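Synaptonemal complex protein 2 (Mus musculus, PDB 5IWZ) builds the axial and lateral elements of the meiotic synaptonemal complex, brings SYCP3 into it, and is needed for chromosome synapsis and for fertility. Local coordinates at residues Q97-V100 with Q101-S105; E232-R235 with Q236-Y240; A89-Q92 with T93-K96; I17-A20 with L21-D25; D257-F260 with E261-R265. All blocks are in the same frame, centred on the assembly; numbering follows the deposited sequence.

Contact 1: Q97-V100 with Q101-S105; sequences QGLV and QKMVS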
loop_
_atom_site.group_PDB
_atom_site.type_symbol
_atom_site.label_atom_id
_atom_site.label_comp_id
_atom_site.label_asym_id
_atom_site.label_seq_id
_atom_site.Cartn_x
_atom_site.Cartn_y
_atom_site.Cartn_z
ATOM N N GLN A 97 -14.296 7.051 23.720
ATOM C CA GLN A 97 -14.623 5.737 24.265
ATOM C C GLN A 97 -13.550 4.697 23.959
ATOM O O GLN A 97 -13.650 3.564 24.442
ATOM C CB GLN A 97 -15.978 5.257 23.728
ATOM C CG GLN A 97 -17.180 6.000 24.275
ATOM C CD GLN A 97 -18.488 5.524 23.658
ATOM O OE1 GLN A 97 -18.799 5.853 22.510
ATOM N NE2 GLN A 97 -19.261 4.744 24.419
ATOM N N GLY A 98 -12.541 5.051 23.158
ATOM C CA GLY A 98 -11.402 4.188 22.909
ATOM C C GLY A 98 -11.377 3.558 21.532
ATOM O O GLY A 98 -10.826 2.462 21.366
ATOM N N LEU A 99 -11.950 4.243 20.533
ATOM C CA LEU A 99 -12.087 3.650 19.197
ATOM C C LEU A 99 -10.734 3.272 18.599
ATOM O O LEU A 99 -10.603 2.218 17.959
ATOM C CB LEU A 99 -12.828 4.612 18.270
ATOM C CG LEU A 99 -12.758 4.353 16.755
ATOM C CD1 LEU A 99 -13.346 2.981 16.381
ATOM C CD2 LEU A 99 -13.462 5.477 16.007
ATOM N N VAL A 100 -9.714 4.107 18.800
ATOM C CA VAL A 100 -8.410 3.828 18.204
ATOM C C VAL A 100 -7.846 2.504 18.724
ATOM O O VAL A 100 -7.266 1.720 17.959
ATOM C CB VAL A 100 -7.444 5.004 18.451
ATOM C CG1 VAL A 100 -6.052 4.676 17.919
ATOM C CG2 VAL A 100 -7.968 6.271 17.787
ATOM N N GLN A 101 -8.025 2.221 20.023
ATOM C CA GLN A 101 -7.547 0.956 20.583
ATOM C C GLN A 101 -8.393 -0.223 20.114
ATOM O O GLN A 101 -7.865 -1.327 19.932
ATOM C CB GLN A 101 -7.521 1.013 22.111
ATOM C CG GLN A 101 -6.312 1.753 22.680
ATOM C CD GLN A 101 -6.404 3.261 22.484
ATOM O OE1 GLN A 101 -7.423 3.880 22.806
ATOM N NE2 GLN A 101 -5.341 3.857 21.938
ATOM N N LYS A 102 -9.698 -0.028 19.906
ATOM C CA LYS A 102 -10.455 -1.069 19.211
ATOM C C LYS A 102 -9.878 -1.330 17.822
ATOM O O LYS A 102 -9.735 -2.485 17.411
ATOM C CB LYS A 102 -11.933 -0.703 19.122
ATOM C CG LYS A 102 -12.790 -1.358 20.202
ATOM C CD LYS A 102 -12.583 -0.735 21.553
ATOM C CE LYS A 102 -13.521 -1.334 22.605
ATOM N NZ LYS A 102 -13.145 -2.736 22.960
ATOM N N MET A 103 -9.510 -0.281 17.093
ATOM C CA MET A 103 -8.963 -0.515 15.755
ATOM C C MET A 103 -7.613 -1.223 15.808
ATOM O O MET A 103 -7.308 -2.016 14.912
ATOM C CB MET A 103 -8.859 0.798 14.996
ATOM C CG MET A 103 -10.223 1.434 14.899
ATOM S SD MET A 103 -10.548 2.216 13.330
ATOM C CE MET A 103 -9.732 1.118 12.189
ATOM N N VAL A 104 -6.799 -0.961 16.843
ATOM C CA VAL A 104 -5.572 -1.738 17.034
ATOM C C VAL A 104 -5.912 -3.209 17.219
ATOM O O VAL A 104 -5.313 -4.102 16.593
ATOM C CB VAL A 104 -4.769 -1.192 18.228
ATOM C CG1 VAL A 104 -3.633 -2.157 18.618
ATOM C CG2 VAL A 104 -4.220 0.183 17.889
ATOM N N SER A 105 -6.903 -3.474 18.064
ATOM C CA SER A 105 -7.385 -4.831 18.276
ATOM C C SER A 105 -7.887 -5.467 16.980
ATOM O O SER A 105 -7.577 -6.631 16.697
ATOM C CB SER A 105 -8.486 -4.811 19.332
ATOM O OG SER A 105 -9.183 -6.031 19.327
#

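Contact 2: E232-R235 with Q236-Y240; sequences EKRR and QELAY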
loop_
_atom_site.group_PDB
_atom_site.type_symbol
_atom_site.label_atom_id
_atom_site.label_comp_id
_atom_site.label_asym_id
_atom_site.label_seq_id
_atom_site.Cartn_x
_atom_site.Cartn_y
_atom_site.Cartn_z
ATOM N N GLU A 232 18.120 14.893 8.434
ATOM C CA GLU A 232 19.293 14.703 7.589
ATOM C C GLU A 232 20.573 14.626 8.428
ATOM O O GLU A 232 21.458 13.808 8.148
ATOM C CB GLU A 232 19.366 15.822 6.551
ATOM C CG GLU A 232 20.181 15.469 5.315
ATOM C CD GLU A 232 19.895 16.383 4.123
ATOM O OE1 GLU A 232 20.777 16.502 3.238
ATOM O OE2 GLU A 232 18.789 16.968 4.063
ATOM N N LYS A 233 20.669 15.423 9.495
ATOM C CA LYS A 233 21.863 15.365 10.339
ATOM C C LYS A 233 21.976 14.010 11.041
ATOM O O LYS A 233 23.037 13.371 11.014
ATOM C CB LYS A 233 21.854 16.517 11.353
ATOM C CG LYS A 233 23.223 16.819 11.978
ATOM C CD LYS A 233 23.326 18.254 12.491
ATOM C CE LYS A 233 22.727 18.418 13.886
ATOM N NZ LYS A 233 23.513 17.709 14.937
ATOM N N ARG A 234 20.882 13.547 11.651
ATOM C CA ARG A 234 20.895 12.264 12.361
ATOM C C ARG A 234 21.304 11.117 11.445
ATOM O O ARG A 234 22.060 10.222 11.852
ATOM C CB ARG A 234 19.518 11.978 12.968
ATOM C CG ARG A 234 19.154 12.826 14.173
ATOM C CD ARG A 234 20.068 12.530 15.364
ATOM N NE ARG A 234 19.913 11.161 15.850
ATOM C CZ ARG A 234 20.635 10.629 16.832
ATOM N NH1 ARG A 234 21.571 11.351 17.433
ATOM N NH2 ARG A 234 20.423 9.375 17.216
ATOM N N ARG A 235 20.817 11.130 10.200
ATOM C CA ARG A 235 21.130 10.067 9.257
ATOM C C ARG A 235 22.623 9.955 8.979
ATOM O O ARG A 235 23.072 8.904 8.502
ATOM C CB ARG A 235 20.354 10.280 7.951
ATOM C CG ARG A 235 18.837 10.315 8.152
ATOM C CD ARG A 235 18.040 9.956 6.905
ATOM N NE ARG A 235 18.267 10.880 5.794
ATOM C CZ ARG A 235 17.607 12.022 5.617
ATOM N NH1 ARG A 235 16.672 12.400 6.485
ATOM N NH2 ARG A 235 17.877 12.780 4.562
ATOM N N GLN A 236 23.408 11.002 9.281
ATOM C CA GLN A 236 24.852 10.910 9.090
ATOM C C GLN A 236 25.474 9.875 10.016
ATOM O O GLN A 236 26.521 9.300 9.693
ATOM C CB GLN A 236 25.509 12.277 9.297
ATOM C CG GLN A 236 25.159 13.292 8.225
ATOM C CD GLN A 236 25.413 12.755 6.828
ATOM O OE1 GLN A 236 26.535 12.369 6.495
ATOM N NE2 GLN A 236 24.363 12.709 6.008
ATOM N N GLU A 237 24.864 9.639 11.174
ATOM C CA GLU A 237 25.297 8.594 12.094
ATOM C C GLU A 237 24.503 7.310 11.929
ATOM O O GLU A 237 25.083 6.218 11.985
ATOM C CB GLU A 237 25.173 9.066 13.545
ATOM C CG GLU A 237 25.608 8.018 14.556
ATOM C CD GLU A 237 25.729 8.570 15.973
ATOM O OE1 GLU A 237 25.743 7.763 16.929
ATOM O OE2 GLU A 237 25.815 9.806 16.134
ATOM N N LEU A 238 23.185 7.435 11.713
ATOM C CA LEU A 238 22.309 6.272 11.624
ATOM C C LEU A 238 22.582 5.450 10.375
ATOM O O LEU A 238 22.338 4.238 10.373
ATOM C CB LEU A 238 20.845 6.721 11.651
ATOM C CG LEU A 238 20.460 7.332 13.009
ATOM C CD1 LEU A 238 19.220 8.219 12.918
ATOM C CD2 LEU A 238 20.256 6.234 14.042
ATOM N N ALA A 239 23.064 6.088 9.305
ATOM C CA ALA A 239 23.406 5.342 8.098
ATOM C C ALA A 239 24.381 4.213 8.406
ATOM O O ALA A 239 24.250 3.103 7.874
ATOM C CB ALA A 239 24.002 6.278 7.045
ATOM N N TYR A 240 25.355 4.475 9.281
ATOM C CA TYR A 240 26.370 3.480 9.595
ATOM C C TYR A 240 25.899 2.440 10.605
ATOM O O TYR A 240 26.529 1.386 10.718
ATOM C CB TYR A 240 27.641 4.192 10.074
ATOM C CG TYR A 240 28.214 5.049 8.958
ATOM C CD1 TYR A 240 28.855 4.462 7.874
ATOM C CD2 TYR A 240 28.069 6.431 8.965
ATOM C CE1 TYR A 240 29.354 5.228 6.829
ATOM C CE2 TYR A 240 28.570 7.211 7.934
ATOM C CZ TYR A 240 29.213 6.603 6.865
ATOM O OH TYR A 240 29.707 7.372 5.833
#

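Contact 3: A89-Q92 with T93-K96; sequences AGLQ and TMIK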
loop_
_atom_site.group_PDB
_atom_site.type_symbol
_atom_site.label_atom_id
_atom_site.label_comp_id
_atom_site.label_asym_id
_atom_site.label_seq_id
_atom_site.Cartn_x
_atom_site.Cartn_y
_atom_site.Cartn_z
ATOM N N ALA A 89 -20.843 14.975 18.829
ATOM C CA ALA A 89 -20.228 14.408 17.637
ATOM C C ALA A 89 -19.892 12.936 17.845
ATOM O O ALA A 89 -19.206 12.568 18.808
ATOM C CB ALA A 89 -18.965 15.192 17.274
ATOM N N GLY A 90 -20.397 12.094 16.940
ATOM C CA GLY A 90 -20.285 10.659 17.139
ATOM C C GLY A 90 -18.857 10.157 17.038
ATOM O O GLY A 90 -18.425 9.332 17.845
ATOM N N LEU A 91 -18.103 10.637 16.048
ATOM C CA LEU A 91 -16.747 10.127 15.897
ATOM C C LEU A 91 -15.898 10.504 17.104
ATOM O O LEU A 91 -15.142 9.675 17.625
ATOM C CB LEU A 91 -16.127 10.630 14.589
ATOM C CG LEU A 91 -14.846 9.927 14.137
ATOM C CD1 LEU A 91 -15.049 8.421 14.074
ATOM C CD2 LEU A 91 -14.365 10.449 12.792
ATOM N N GLN A 92 -16.052 11.735 17.596
ATOM C CA GLN A 92 -15.241 12.180 18.727
ATOM C C GLN A 92 -15.629 11.460 20.009
ATOM O O GLN A 92 -14.767 11.172 20.850
ATOM C CB GLN A 92 -15.357 13.692 18.902
ATOM C CG GLN A 92 -14.176 14.444 18.325
ATOM C CD GLN A 92 -12.860 14.083 19.013
ATOM O OE1 GLN A 92 -11.845 13.845 18.355
ATOM N NE2 GLN A 92 -12.876 14.046 20.341
ATOM N N THR A 93 -16.915 11.156 20.176
ATOM C CA THR A 93 -17.337 10.352 21.319
ATOM C C THR A 93 -16.751 8.946 21.259
ATOM O O THR A 93 -16.336 8.391 22.283
ATOM C CB THR A 93 -18.859 10.287 21.380
ATOM O OG1 THR A 93 -19.381 11.618 21.353
ATOM C CG2 THR A 93 -19.302 9.597 22.659
ATOM N N MET A 94 -16.717 8.342 20.075
ATOM C CA MET A 94 -16.139 7.007 19.982
ATOM C C MET A 94 -14.637 7.048 20.219
ATOM O O MET A 94 -14.080 6.130 20.834
ATOM C CB MET A 94 -16.480 6.369 18.630
ATOM C CG MET A 94 -17.942 5.952 18.561
ATOM S SD MET A 94 -18.349 4.897 17.142
ATOM C CE MET A 94 -18.172 6.051 15.799
ATOM N N ILE A 95 -13.966 8.103 19.749
ATOM C CA ILE A 95 -12.550 8.281 20.061
ATOM C C ILE A 95 -12.359 8.364 21.564
ATOM O O ILE A 95 -11.472 7.712 22.126
ATOM C CB ILE A 95 -11.980 9.525 19.357
ATOM C CG1 ILE A 95 -11.879 9.299 17.860
ATOM C CG2 ILE A 95 -10.616 9.878 19.908
ATOM C CD1 ILE A 95 -11.637 10.577 17.124
ATOM N N LYS A 96 -13.220 9.131 22.242
ATOM C CA LYS A 96 -13.142 9.224 23.693
ATOM C C LYS A 96 -13.518 7.911 24.379
ATOM O O LYS A 96 -13.082 7.671 25.515
ATOM C CB LYS A 96 -14.024 10.378 24.197
ATOM C CG LYS A 96 -15.446 9.994 24.592
ATOM C CD LYS A 96 -16.140 11.058 25.456
ATOM C CE LYS A 96 -17.508 10.563 25.963
ATOM N NZ LYS A 96 -17.398 9.311 26.777
#

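Contact 4: I17-A20 with L21-D25; sequences IDDA and LRKND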
loop_
_atom_site.group_PDB
_atom_site.type_symbol
_atom_site.label_atom_id
_atom_site.label_comp_id
_atom_site.label_asym_id
_atom_site.label_seq_id
_atom_site.Cartn_x
_atom_site.Cartn_y
_atom_site.Cartn_z
ATOM N N ILE A 17 -26.887 -2.549 12.478
ATOM C CA ILE A 17 -25.796 -3.239 13.164
ATOM C C ILE A 17 -26.354 -4.301 14.108
ATOM O O ILE A 17 -25.814 -5.416 14.203
ATOM C CB ILE A 17 -24.898 -2.219 13.899
ATOM C CG1 ILE A 17 -24.164 -1.295 12.902
ATOM C CG2 ILE A 17 -23.924 -2.923 14.869
ATOM C CD1 ILE A 17 -23.213 -2.010 11.943
ATOM N N ASP A 18 -27.455 -3.979 14.801
ATOM C CA ASP A 18 -28.166 -4.964 15.619
ATOM C C ASP A 18 -28.610 -6.168 14.794
ATOM O O ASP A 18 -28.458 -7.318 15.229
ATOM C CB ASP A 18 -29.398 -4.333 16.281
ATOM C CG ASP A 18 -29.053 -3.330 17.383
ATOM O OD1 ASP A 18 -27.962 -3.428 17.998
ATOM O OD2 ASP A 18 -29.909 -2.445 17.638
ATOM N N ASP A 19 -29.203 -5.927 13.617
ATOM C CA ASP A 19 -29.656 -7.045 12.777
ATOM C C ASP A 19 -28.486 -7.934 12.363
ATOM O O ASP A 19 -28.614 -9.164 12.324
ATOM C CB ASP A 19 -30.382 -6.529 11.521
ATOM C CG ASP A 19 -31.807 -6.023 11.800
ATOM O OD1 ASP A 19 -32.415 -6.424 12.817
ATOM O OD2 ASP A 19 -32.327 -5.234 10.973
ATOM N N ALA A 20 -27.343 -7.326 12.021
ATOM C CA ALA A 20 -26.149 -8.104 11.706
ATOM C C ALA A 20 -25.682 -8.917 12.908
ATOM O O ALA A 20 -25.351 -10.108 12.782
ATOM C CB ALA A 20 -25.029 -7.167 11.230
ATOM N N LEU A 21 -25.605 -8.269 14.080
ATOM C CA LEU A 21 -25.172 -8.953 15.299
ATOM C C LEU A 21 -26.138 -10.067 15.693
ATOM O O LEU A 21 -25.733 -11.218 15.902
ATOM C CB LEU A 21 -25.045 -7.944 16.452
ATOM C CG LEU A 21 -23.683 -7.411 16.879
ATOM C CD1 LEU A 21 -23.853 -6.587 18.150
ATOM C CD2 LEU A 21 -22.657 -8.538 17.101
ATOM N N ARG A 22 -27.419 -9.736 15.838
ATOM C CA ARG A 22 -28.352 -10.680 16.452
ATOM C C ARG A 22 -28.912 -11.693 15.458
ATOM O O ARG A 22 -29.138 -12.854 15.817
ATOM C CB ARG A 22 -29.487 -9.914 17.123
ATOM C CG ARG A 22 -29.012 -8.962 18.222
ATOM C CD ARG A 22 -30.139 -8.562 19.182
ATOM N NE ARG A 22 -29.965 -9.187 20.491
ATOM C CZ ARG A 22 -29.305 -8.623 21.488
ATOM N NH1 ARG A 22 -28.772 -7.422 21.323
ATOM N NH2 ARG A 22 -29.176 -9.255 22.643
ATOM N N LYS A 23 -29.132 -11.296 14.210
ATOM C CA LYS A 23 -29.739 -12.196 13.244
ATOM C C LYS A 23 -28.757 -12.729 12.209
ATOM O O LYS A 23 -29.135 -13.586 11.414
ATOM C CB LYS A 23 -30.908 -11.488 12.563
ATOM C CG LYS A 23 -32.005 -11.114 13.556
ATOM C CD LYS A 23 -33.101 -10.285 12.900
ATOM C CE LYS A 23 -34.469 -10.516 13.581
ATOM N NZ LYS A 23 -34.479 -10.206 15.030
ATOM N N ASN A 24 -27.500 -12.276 12.215
ATOM C CA ASN A 24 -26.571 -12.599 11.135
ATOM C C ASN A 24 -27.211 -12.253 9.789
ATOM O O ASN A 24 -27.126 -13.004 8.815
ATOM C CB ASN A 24 -26.126 -14.071 11.201
ATOM C CG ASN A 24 -24.829 -14.341 10.418
ATOM O OD1 ASN A 24 -24.090 -13.416 10.087
ATOM N ND2 ASN A 24 -24.547 -15.616 10.140
ATOM N N ASP A 25 -27.892 -11.103 9.753
ATOM C CA ASP A 25 -28.551 -10.583 8.555
ATOM C C ASP A 25 -27.914 -9.250 8.177
ATOM O O ASP A 25 -28.120 -8.236 8.860
ATOM C CB ASP A 25 -30.053 -10.407 8.770
ATOM C CG ASP A 25 -30.766 -9.869 7.522
ATOM O OD1 ASP A 25 -31.938 -9.460 7.617
ATOM O OD2 ASP A 25 -30.158 -9.844 6.436
HETATM O O HOH W 1 -27.575 -5.741 19.439
#

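Contact 5: D257-F260 with E261-R265; sequences DCEF and ETDCR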
loop_
_atom_site.group_PDB
_atom_site.type_symbol
_atom_site.label_atom_id
_atom_site.label_comp_id
_atom_site.label_asym_id
_atom_site.label_seq_id
_atom_site.Cartn_x
_atom_site.Cartn_y
_atom_site.Cartn_z
ATOM N N ASP A 257 16.910 15.795 1.713
ATOM C CA ASP A 257 15.454 15.902 1.786
ATOM C C ASP A 257 14.902 16.742 0.635
ATOM O O ASP A 257 13.826 16.448 0.103
ATOM C CB ASP A 257 15.026 16.494 3.135
ATOM C CG ASP A 257 15.214 15.526 4.317
ATOM O OD1 ASP A 257 15.911 14.501 4.176
ATOM O OD2 ASP A 257 14.669 15.806 5.411
ATOM N N CYS A 258 15.636 17.777 0.216
ATOM C CA CYS A 258 15.091 18.748 -0.726
ATOM C C CYS A 258 15.055 18.241 -2.166
ATOM O O CYS A 258 14.315 18.799 -2.984
ATOM C CB CYS A 258 15.884 20.057 -0.648
ATOM S SG CYS A 258 17.609 19.918 -1.135
ATOM N N GLU A 259 15.828 17.208 -2.497
ATOM C CA GLU A 259 15.728 16.529 -3.785
ATOM C C GLU A 259 15.403 15.051 -3.587
ATOM O O GLU A 259 15.976 14.177 -4.246
ATOM C CB GLU A 259 17.013 16.687 -4.590
ATOM C CG GLU A 259 17.460 18.127 -4.753
ATOM C CD GLU A 259 18.606 18.263 -5.728
ATOM O OE1 GLU A 259 18.562 19.194 -6.559
ATOM O OE2 GLU A 259 19.542 17.434 -5.669
ATOM N N PHE A 260 14.467 14.759 -2.676
ATOM C CA PHE A 260 14.319 13.393 -2.184
ATOM C C PHE A 260 14.023 12.416 -3.314
ATOM O O PHE A 260 14.695 11.382 -3.437
ATOM C CB PHE A 260 13.221 13.298 -1.123
ATOM C CG PHE A 260 12.973 11.887 -0.679
ATOM C CD1 PHE A 260 13.762 11.319 0.311
ATOM C CD2 PHE A 260 12.004 11.112 -1.296
ATOM C CE1 PHE A 260 13.572 10.015 0.688
ATOM C CE2 PHE A 260 11.806 9.812 -0.924
ATOM C CZ PHE A 260 12.596 9.256 0.067
ATOM N N GLU A 261 13.017 12.728 -4.143
ATOM C CA GLU A 261 12.514 11.768 -5.126
ATOM C C GLU A 261 13.607 11.301 -6.085
ATOM O O GLU A 261 13.700 10.105 -6.402
ATOM C CB GLU A 261 11.351 12.380 -5.907
ATOM C CG GLU A 261 10.126 12.709 -5.071
ATOM C CD GLU A 261 9.412 11.465 -4.551
ATOM O OE1 GLU A 261 9.507 11.182 -3.334
ATOM O OE2 GLU A 261 8.755 10.770 -5.360
ATOM N N THR A 262 14.439 12.229 -6.571
ATOM C CA THR A 262 15.491 11.831 -7.500
ATOM C C THR A 262 16.707 11.278 -6.765
ATOM O O THR A 262 17.356 10.346 -7.256
ATOM C CB THR A 262 15.893 13.001 -8.402
ATOM O OG1 THR A 262 16.164 14.160 -7.606
ATOM C CG2 THR A 262 14.777 13.308 -9.406
ATOM N N ASP A 263 17.036 11.818 -5.588
ATOM C CA ASP A 263 18.151 11.241 -4.838
ATOM C C ASP A 263 17.820 9.828 -4.379
ATOM O O ASP A 263 18.706 8.968 -4.304
ATOM C CB ASP A 263 18.541 12.113 -3.639
ATOM C CG ASP A 263 19.303 13.388 -4.036
ATOM O OD1 ASP A 263 19.970 13.420 -5.098
ATOM O OD2 ASP A 263 19.262 14.350 -3.242
ATOM N N CYS A 264 16.546 9.564 -4.089
ATOM C CA CYS A 264 16.164 8.224 -3.659
ATOM C C CYS A 264 16.349 7.206 -4.786
ATOM O O CYS A 264 16.838 6.094 -4.551
ATOM C CB CYS A 264 14.727 8.236 -3.146
ATOM S SG CYS A 264 14.296 6.731 -2.309
ATOM N N ARG A 265 15.982 7.579 -6.018
ATOM C CA ARG A 265 16.305 6.753 -7.186
ATOM C C ARG A 265 17.811 6.502 -7.289
ATOM O O ARG A 265 18.258 5.368 -7.512
ATOM C CB ARG A 265 15.770 7.424 -8.464
ATOM C CG ARG A 265 16.312 6.849 -9.798
ATOM C CD ARG A 265 16.010 5.348 -9.990
ATOM N NE ARG A 265 14.596 5.085 -10.266
ATOM C CZ ARG A 265 14.069 3.884 -10.462
ATOM N NH1 ARG A 265 14.821 2.789 -10.415
ATOM N NH2 ARG A 265 12.773 3.774 -10.711
#

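Contact 1: Q97-V100 with Q101-S105
Gly98 O receives two backbone N-H groups from the first turn of helix 99-108. Lys102 N makes the principal bond, 3.1 Å from Gly98 O and nearly straight at 165°, in the carbonyl plane; Gln101 N adds only a weak, strongly bent one. Gly98 joins two helices: its positive phi (107°) ends the preceding helix in a Schellman motif, and the same residue is the N-cap of the next. At these backbone angles the space beside the preceding carbonyl oxygen is tight, which suits glycine. The helix then runs on with Met103 N bonded to Leu99 O (2.9 Å) and Val104 N to Val100 O (2.9 Å). On its inner side Leu99 and Met103 run alongside one another, with Leu99 CD1 3.8 Å from Met103 CG. Because Met103 CG stands beside its own backbone N (chi1 -59°), it reaches back to within 3.2 Å of Leu99 O. Val104 CG2 does likewise, 3.4 Å from Val100 O. Lys102 lays its CD near Gly98 O and sends its ammonium group on to a salt bridge with Asp54. Around the turn, Leu99 meets Leu50 of helix 49-63, Met103 packs on Leu132, Leu135 and Ile139 of helix 123-141, and Val104 rests on Ser153 and Phe154 of helix 144-163.

Contact 2: E232-R235 with Q236-Y240
Leu238 holds CG beside its backbone N and anti to the carbonyl carbon (chi1 -67°), which folds it back along the helix onto Arg234, one turn earlier. Its CD1 thereby comes to 3.8 Å from Arg234 CB, while its CG lies 3.5 Å from Arg234 O. The aliphatic root of the arginine thus serves as an apolar neighbour for a buried leucine. Arg234 starts out with a similar chi1 (-73°), and two further bends in its chain leave the guanidinium near Leu238 CD1, at an oblique angle to it. That guanidinium and the carboxylate of Glu237 come no nearer than 4.7 Å, from NH1 to OE2, so any attraction between them is probably diffuse. Gln236 curls back as well, its CG 3.5 Å from Lys233 O, and its amide NE2 finds a partner in the backbone of Lys253. Arg235 turns to the buried side, where Asp257 forms a salt bridge with it; one face of its guanidinium rests on Glu232 CA. In the backbone, Arg234 O accepts twice: Leu238 N approaches in the carbonyl plane at 3.0 Å, whereas Glu237 N, at 2.9 Å, comes from above that plane. Gln236 N likewise bonds to Lys233 O (3.0 Å), three residues back. Ala239 packs on Phe252 of helix 246-253, where a small side chain suits the close approach. Bonds that reach back three residues are the mark of 3-10 geometry, and here they accompany a kink in an otherwise alpha-helical segment, helix 232-242, within an array of stacked helices.

Contact 3: A89-Q92 with T93-K96
Thr93 and Ala89 make the tight end of this turn, for two donors of the threonine share Ala89 O. The hydroxyl OG1 lies 2.7 Å from Ala89 O and above the carbonyl plane, while the amide Thr93 N, at 3.0 Å from the same oxygen, is tilted only slightly from it. The hydroxyl can bend back because chi1 of -53° sets OG1 beside the backbone N; threonine is apt here, since its buried hydroxyl is satisfied within its own helix and its CG2 remains apolar. The bonds continue with Met94 N to Gly90 O and Ile95 N to Leu91 O (2.9 Å). Gly90, bare of side chain, starts the helix close against strand 83-85, and its backbone bonds with Ile83. These residues belong to the armadillo-repeat-like domain in the N-terminal part of the protein, where short helices pack in layers. Leu91, Met94 and Ile95 are the apolar side of helix 90-97: Leu91 CD1 approaches Met94 CE at 4.3 Å and Leu91 CG approaches Ile95 CD1 at 4.4 Å, touches at the edge of contact. Leu91 also packs on Val138 and Ile95 on Ile139 of helix 123-141, while Met94 meets Leu99 and Ile85. Toward solvent the grip slackens. Gln92 slants across Ile95, with OE1 3.5 Å from the methyl CD1, and that oxygen is bonded to Ser143. Lys96 N bonds to Gln92 O, and CB and CG of this exposed lysine pass the same oxygen; its ammonium lies near that of Lys47, a like-charge pair that probably repels mildly.

Contact 4: I17-A20 with L21-D25
The carboxylate of Asp18 and the guanidinium of Arg22 are flat groups one turn apart that never meet directly: their nearest charged atoms, OD1 and NH1, are 5.3 Å apart. A single water spans the gap, giving a proton to Asp18 OD1 (2.8 Å) and accepting one from Arg22 NH1 (2.8 Å). Asp18 OD1 also has a salt bridge to Lys52. The third flat group, the carboxylate of Asp19, has its OD1 3.9 Å from Lys23 CD; the two side chains extend in the same direction as neighbours, but the ammonium nitrogen stays 4.8 Å from that oxygen. Both CG atoms stand beside their own backbone N, -76° in Asp19 and -62° in Lys23, which keeps the chains together along their length. Beneath them Arg22 N bonds to Asp18 O at 2.7 Å, almost straight. Asp19 O takes Lys23 N and, weakly, Asp25 N, as the helix unwinds at Asn24, whose positive phi asparagine tolerates well. Arg59 binds the carbonyls of Ala20 and Leu21, and Asp25 caps Lys27 N at the start of helix 27-32. Arg22 and Lys23, near the C-terminal end of helix 13-23, are probably favoured by its dipole, and with the closest charges held apart or joined through water, the attraction across this surface is probably mild.

Contact 5: D257-F260 with E261-R265
Phe260 carries the contact with Cys264, and its chain can be followed outward. CB and CG pass close to the backbone N of Glu261, and because CG is anti to the Phe260 backbone N (chi1 175°), the ring is laid along the helix beside the next turn. At CD2 the ring edge meets Glu261 OE1, 3.2 Å away in the ring plane, where the slightly positive C-H groups suit a carboxylate oxygen. CE2 lies between that oxygen and Cys264 CB. At the far end CZ touches Cys264 SG at 3.9 Å. Over one face sits Cys264 CB, 4.2 Å from the centroid and 19° off the normal, a CH-pi contact, while the sulfur stands obliquely at 4.6 Å from the centroid in a sulfur-aromatic contact. Cys264 N bonds to Phe260 O at 2.7 Å, which keeps the two residues one turn apart. The other flank is polar. Asp263 N is bonded to Glu259 O (2.9 Å), the first good bond of helix 260-274, with Glu259 as N-cap; Thr262 OG1 adds a weak bond to the same oxygen. Val223 and Cys227 of helix 216-229 pack on the ring. The acids Glu259 and Asp263 bring OE2 and OD2 within 3.9 Å, and Lys256 forms a salt bridge with Asp263 and a long, weak pair with Glu259. The mutual repulsion of the two carboxylates is probably offset in part by that lysine and by the helix N-terminus, whose dipole should favour negative charge.

Contacts 1, 3 and 4 belong to the armadillo-repeat-like part near the N-terminus, while contacts 2 and 5 lie on later helices, about 35 to 54 Å away between centres. Contact 3 is the most buried; contacts 1, 2 and 4 are partly so, and contact 5 is a surface contact. Helices 90-97 and 99-108 follow directly, joined by Leu99 N to Met94 O at 2.9 Å. Contact 4 adds a water-bridged pair of opposite charges to its backbone bonds at a helix C-terminus, whereas contact 5 opens a helix with acids and an aromatic flank. Contact 2 makes a salt bridge to the start of contact 5, and contact 4 touches none of the others.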